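Local coordinates for regulating synaptic membrane exocytosis protein 2 (Rattus norvegicus, PDB 2CJS), which probably acts as a scaffold in synaptic vesicle exocytosis, using its zinc-finger domain to bind the neurotransmitter-release protein Munc13-1, at residues H26-C31 / M51-C57. Coordinates in Å, arbitrary orientation, origin at the centre of the assembly. Where two conformers were deposited one is given. Residues are numbered along the deposited sequence.
Sequences HNCSYC and MWVCNLC. With ZN (zinc ion), chain M; EDO (1,2-ethanediol), chain N.
In segment 26-31 a short extended run, 26-27, turns at Cys28 into helical backbone angles over 29-31, forming a zinc knuckle; in segment 51-57 the end of strand 49-54 passes at Cys54 into helix 55-61. Each gives a CxxC motif to one of the two Cys4 zinc sites of the RIM2-alpha zinc finger. The CA atoms of Cys28 and Val53 lie 4.5 Å apart, those of Cys31 and Cys57 7.3 Å.

Zinc is held by the SG atoms of Cys28 and Cys54 at 2.4 Å and of Cys31 and Cys57 at 2.3 Å. Cysteine suits these places because its thiolate binds zinc tightly; the sulfurs of Cys28 and Cys54 also accept backbone NH groups. Cys28 SG, on a t rotamer, receives Tyr30 N (3.4 Å), Cys31 N (3.5 Å) and, across the contact, Cys54 N (3.3 Å). Cys54 is the N-cap of the helix, its SG accepting Cys57 N at 3.4 Å.

Ser29 is small enough to sit against the strand and bonds it twice: its N donates to Trp52 O at 2.6 Å, and its OG accepts Trp52 N at 3.0 Å. That OG and Trp52 NE1 also bond to one UNC-13 homolog A chain, while a second copy packs on Ser29, Tyr30, Met51 and Asn55. Tyr30 lays its ring obliquely beside Cys57, CD2 lying 3.7 Å from SG. At the other end of the contact, away from the metal, the flat side chains of His26 and Trp52 stack face to face, the His26 ring and Trp52 six-membered ring centroids 3.8 Å apart, planes at 19°, with His26 NE2 3.4 Å from Trp52 CH2.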
loop_
_atom_site.group_PDB
_atom_site.type_symbol
_atom_site.label_atom_id
_atom_site.label_comp_id
_atom_site.label_asym_id
_atom_site.label_seq_id
_atom_site.Cartn_x
_atom_site.Cartn_y
_atom_site.Cartn_z
ATOM N N HIS C 26 -6.857 -10.668 1.085
ATOM C CA HIS C 26 -8.300 -10.573 1.290
ATOM C C HIS C 26 -8.907 -11.961 1.318
ATOM O O HIS C 26 -8.475 -12.821 0.572
ATOM C CB HIS C 26 -8.928 -9.757 0.144
ATOM C CG HIS C 26 -8.480 -8.334 0.180
ATOM N ND1 HIS C 26 -7.360 -7.914 -0.482
ATOM C CD2 HIS C 26 -8.925 -7.268 0.899
ATOM C CE1 HIS C 26 -7.147 -6.629 -0.219
ATOM N NE2 HIS C 26 -8.081 -6.216 0.610
ATOM N N ASN C 27 -9.950 -12.156 2.136
ATOM C CA ASN C 27 -10.620 -13.458 2.098
ATOM C C ASN C 27 -11.755 -13.408 1.063
ATOM O O ASN C 27 -12.563 -12.454 1.040
ATOM C CB ASN C 27 -11.145 -13.891 3.456
ATOM C CG ASN C 27 -10.018 -14.172 4.430
ATOM O OD1 ASN C 27 -9.537 -13.261 5.085
ATOM N ND2 ASN C 27 -9.596 -15.409 4.528
ATOM N N CYS C 28 -11.818 -14.429 0.226
ATOM C CA CYS C 28 -12.938 -14.603 -0.718
ATOM C C CYS C 28 -14.259 -14.619 0.051
ATOM O O CYS C 28 -14.416 -15.369 0.987
ATOM C CB CYS C 28 -12.732 -15.888 -1.573
ATOM S SG CYS C 28 -14.093 -16.135 -2.708
ATOM N N SER C 29 -15.207 -13.771 -0.372
ATOM C CA SER C 29 -16.510 -13.658 0.308
ATOM C C SER C 29 -17.328 -14.909 0.133
ATOM O O SER C 29 -18.276 -15.120 0.868
ATOM C CB SER C 29 -17.266 -12.449 -0.269
ATOM O OG SER C 29 -16.604 -11.255 0.213
ATOM N N TYR C 30 -16.958 -15.757 -0.830
ATOM C CA TYR C 30 -17.688 -17.023 -1.009
ATOM C C TYR C 30 -16.981 -18.213 -0.316
ATOM O O TYR C 30 -17.547 -18.814 0.574
ATOM C CB TYR C 30 -17.823 -17.302 -2.503
ATOM C CG TYR C 30 -18.841 -18.385 -2.914
ATOM C CD1 TYR C 30 -19.985 -18.638 -2.157
ATOM C CD2 TYR C 30 -18.617 -19.137 -4.059
ATOM C CE1 TYR C 30 -20.946 -19.633 -2.561
ATOM C CE2 TYR C 30 -19.544 -20.128 -4.485
ATOM C CZ TYR C 30 -20.676 -20.376 -3.738
ATOM O OH TYR C 30 -21.580 -21.326 -4.189
ATOM N N CYS C 31 -15.752 -18.534 -0.729
ATOM C CA CYS C 31 -15.048 -19.755 -0.245
ATOM C C CYS C 31 -14.148 -19.488 0.959
ATOM O O CYS C 31 -13.655 -20.443 1.548
ATOM C CB CYS C 31 -14.253 -20.386 -1.391
ATOM S SG CYS C 31 -12.736 -19.454 -1.766
ATOM N N MET C 51 -17.400 -6.549 -1.487
ATOM C CA MET C 51 -17.073 -7.961 -1.250
ATOM C C MET C 51 -15.858 -8.326 -2.070
ATOM O O MET C 51 -15.403 -7.543 -2.931
ATOM C CB MET C 51 -18.253 -8.877 -1.688
ATOM C CG MET C 51 -18.685 -8.580 -3.128
ATOM S SD MET C 51 -19.643 -9.876 -3.918
ATOM C CE MET C 51 -18.197 -10.842 -4.293
ATOM N N TRP C 52 -15.310 -9.522 -1.818
ATOM C CA TRP C 52 -14.071 -9.965 -2.441
ATOM C C TRP C 52 -14.309 -11.370 -2.998
ATOM O O TRP C 52 -14.985 -12.163 -2.360
ATOM C CB TRP C 52 -12.955 -9.999 -1.376
ATOM C CG TRP C 52 -12.867 -8.720 -0.558
ATOM C CD1 TRP C 52 -13.521 -8.427 0.615
ATOM C CD2 TRP C 52 -12.099 -7.557 -0.880
ATOM N NE1 TRP C 52 -13.205 -7.155 1.039
ATOM C CE2 TRP C 52 -12.330 -6.602 0.144
ATOM C CE3 TRP C 52 -11.209 -7.231 -1.923
ATOM C CZ2 TRP C 52 -11.713 -5.354 0.143
ATOM C CZ3 TRP C 52 -10.634 -6.024 -1.929
ATOM C CH2 TRP C 52 -10.868 -5.082 -0.894
ATOM N N VAL C 53 -13.786 -11.670 -4.188
ATOM C CA VAL C 53 -14.027 -12.998 -4.800
ATOM C C VAL C 53 -12.807 -13.484 -5.558
ATOM O O VAL C 53 -12.292 -12.799 -6.475
ATOM C CB VAL C 53 -15.333 -13.059 -5.686
ATOM C CG1 VAL C 53 -15.289 -12.038 -6.807
ATOM C CG2 VAL C 53 -15.571 -14.489 -6.282
ATOM N N CYS C 54 -12.360 -14.674 -5.172
ATOM C CA CYS C 54 -11.145 -15.243 -5.733
ATOM C C CYS C 54 -11.394 -15.738 -7.170
ATOM O O CYS C 54 -12.540 -15.980 -7.614
ATOM C CB CYS C 54 -10.555 -16.348 -4.852
ATOM S SG CYS C 54 -11.426 -17.948 -5.043
ATOM N N ASN C 55 -10.297 -15.914 -7.903
ATOM C CA ASN C 55 -10.431 -16.285 -9.311
ATOM C C ASN C 55 -10.870 -17.728 -9.517
ATOM O O ASN C 55 -11.409 -18.054 -10.569
ATOM C CB ASN C 55 -9.088 -16.047 -10.020
ATOM C CG ASN C 55 -8.849 -14.548 -10.334
ATOM O OD1 ASN C 55 -9.760 -13.708 -10.215
ATOM N ND2 ASN C 55 -7.565 -14.206 -10.691
ATOM N N LEU C 56 -10.717 -18.585 -8.500
ATOM C CA LEU C 56 -11.232 -19.940 -8.630
ATOM C C LEU C 56 -12.744 -19.956 -8.539
ATOM O O LEU C 56 -13.397 -20.695 -9.302
ATOM C CB LEU C 56 -10.595 -20.885 -7.605
ATOM C CG LEU C 56 -9.082 -21.065 -7.855
ATOM C CD1 LEU C 56 -8.547 -22.034 -6.781
ATOM C CD2 LEU C 56 -8.744 -21.579 -9.260
ATOM N N CYS C 57 -13.298 -19.202 -7.606
ATOM C CA CYS C 57 -14.738 -19.115 -7.527
ATOM C C CYS C 57 -15.265 -18.426 -8.791
ATOM O O CYS C 57 -16.327 -18.789 -9.287
ATOM C CB CYS C 57 -15.123 -18.293 -6.302
ATOM S SG CYS C 57 -15.012 -19.235 -4.768
HETATM ZN ZN ZN M . -13.312 -18.154 -3.630
HETATM C C1 EDO N . -19.874 -18.570 3.300
HETATM O O1 EDO N . -18.474 -18.500 3.014
HETATM C C2 EDO N . -20.434 -17.210 2.979
HETATM O O2 EDO N . -20.400 -17.012 1.549
#